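Local structure of single-stranded DNA-binding protein 1 (Streptomyces coelicolor, 4DAM) at the interface of chains A and B. The protein binds single-stranded DNA as a homotetramer through an OB-fold domain, the part of the chain that accounts for most of this construct. Numbering follows the deposited sequence. Chains: chain A/B, Single-stranded DNA-binding protein 1.

The interface of chains A and B. Residues chain A 21, 88, 118-120; chain B 73, 113-115.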
loop_
_atom_site.group_PDB
_atom_site.type_symbol
_atom_site.label_atom_id
_atom_site.label_comp_id
_atom_site.label_asym_id
_atom_site.label_seq_id
_atom_site.Cartn_x
_atom_site.Cartn_y
_atom_site.Cartn_z
ATOM N N VAL A 21 3.084 7.552 7.534
ATOM C CA VAL A 21 3.951 8.715 7.690
ATOM C C VAL A 21 3.347 9.560 8.786
ATOM O O VAL A 21 2.230 10.065 8.653
ATOM C CB VAL A 21 4.034 9.479 6.369
ATOM C CG1 VAL A 21 4.979 10.681 6.505
ATOM C CG2 VAL A 21 4.495 8.538 5.260
ATOM N N VAL A 88 8.743 7.841 8.766
ATOM C CA VAL A 88 8.063 6.973 7.824
ATOM C C VAL A 88 8.254 5.538 8.306
ATOM O O VAL A 88 9.379 5.123 8.609
ATOM C CB VAL A 88 8.534 7.185 6.376
ATOM C CG1 VAL A 88 10.038 7.229 6.212
ATOM C CG2 VAL A 88 7.915 6.124 5.457
ATOM N N ASP A 118 11.773 11.219 8.602
ATOM C CA ASP A 118 11.221 11.733 7.343
ATOM C C ASP A 118 11.903 13.034 6.950
ATOM O O ASP A 118 11.761 14.060 7.624
ATOM C CB ASP A 118 9.726 11.950 7.475
ATOM C CG ASP A 118 9.040 12.336 6.142
ATOM O OD1 ASP A 118 9.706 12.373 5.071
ATOM O OD2 ASP A 118 7.803 12.584 6.201
ATOM N N LEU A 119 12.633 12.976 5.855
ATOM C CA LEU A 119 13.337 14.152 5.319
ATOM C C LEU A 119 12.409 15.222 4.759
ATOM O O LEU A 119 12.861 16.337 4.477
ATOM C CB LEU A 119 14.336 13.711 4.251
ATOM C CG LEU A 119 15.502 12.819 4.709
ATOM C CD1 LEU A 119 16.190 12.075 3.571
ATOM C CD2 LEU A 119 16.483 13.619 5.574
ATOM N N ALA A 120 11.121 14.923 4.605
ATOM C CA ALA A 120 10.168 15.930 4.133
ATOM C C ALA A 120 9.860 16.999 5.179
ATOM O O ALA A 120 9.421 18.090 4.830
ATOM C CB ALA A 120 8.862 15.285 3.683
ATOM N N LEU B 73 11.474 18.461 1.045
ATOM C CA LEU B 73 11.983 17.108 0.850
ATOM C C LEU B 73 13.165 17.101 -0.131
ATOM O O LEU B 73 14.135 16.400 0.098
ATOM C CB LEU B 73 10.872 16.169 0.347
ATOM C CG LEU B 73 11.274 14.722 0.133
ATOM C CD1 LEU B 73 11.930 14.115 1.390
ATOM C CD2 LEU B 73 10.063 13.898 -0.321
ATOM N N VAL B 113 6.657 11.467 -1.547
ATOM C CA VAL B 113 6.032 12.236 -0.474
ATOM C C VAL B 113 6.890 12.194 0.793
ATOM O O VAL B 113 6.919 13.161 1.547
ATOM C CB VAL B 113 4.624 11.647 -0.156
ATOM C CG1 VAL B 113 4.085 12.193 1.147
ATOM C CG2 VAL B 113 3.690 11.989 -1.325
ATOM N N ALA B 114 7.565 11.074 1.016
ATOM C CA ALA B 114 8.394 10.845 2.203
ATOM C C ALA B 114 9.593 10.025 1.810
ATOM O O ALA B 114 9.473 9.108 1.004
ATOM C CB ALA B 114 7.603 10.109 3.278
ATOM N N ILE B 115 10.743 10.393 2.352
ATOM C CA ILE B 115 11.968 9.656 2.180
ATOM C C ILE B 115 12.699 9.702 3.509
ATOM O O ILE B 115 12.762 10.741 4.143
ATOM C CB ILE B 115 12.920 10.270 1.118
ATOM C CG1 ILE B 115 12.257 10.389 -0.252
ATOM C CG2 ILE B 115 14.186 9.449 0.979
ATOM C CD1 ILE B 115 13.034 11.218 -1.238
HETATM O O HOH W 1 6.159 13.284 4.224
#
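The carboxylate of A:Asp118 is sandwiched obliquely between B:Ala114 and the backbone of its own chain. B:Ala114 lies under one face, its methyl CB 3.9 Å from CG of A:Asp118 and its CA near OD1. On the opposite face the peptide N of A:Ala120 donates a hydrogen bond to OD1 of A:Asp118, 3.0 Å long, from well above the carboxylate plane (65° out of it). At the outer rim, OD2 of A:Asp118 is linked through water 1 to the backbone carbonyl O of B:Val113, so the carboxylate also holds the partner chain by a water bridge. With CG anti to the backbone N (chi1 -173°), the side chain turns back beside its own carbonyl carbon, where OD1 can take the A:Ala120 N-H and cap the turn that follows.

A second flat group, the peptide joining A:Leu119 and A:Ala120, has B:Leu73 over one face. CD1 of B:Leu73, a helix residue, points almost squarely onto the plane, 3.4 Å from N of A:Ala120 and also close to C of A:Leu119, while its CB packs against the methyl of A:Ala120. A direct polar link between the chains is made by the backbone: A:Leu119 N donates to the carbonyl O of B:Ile115 in a 2.8 Å hydrogen bond, the N-H meeting the carbonyl almost head-on (C=O...N angle 172°). It fixes the turn against strand 114-117 of chain B, and the A:Leu119 side chain lies across that of B:Ile115.

Beyond the carboxylate, the B:Ala114 methyl reaches A:Val21 CG2 at 4.0 Å, with A:Val88 slightly farther off, so this small residue fits between the A:Asp118 turn and the barrel strands of chain A. Repeated by the two-fold axis, the patch ties the segment after strand 114-117 of each subunit to that strand and to helix 71-80 of its neighbour, helping to hold two OB folds together within the homotetramer.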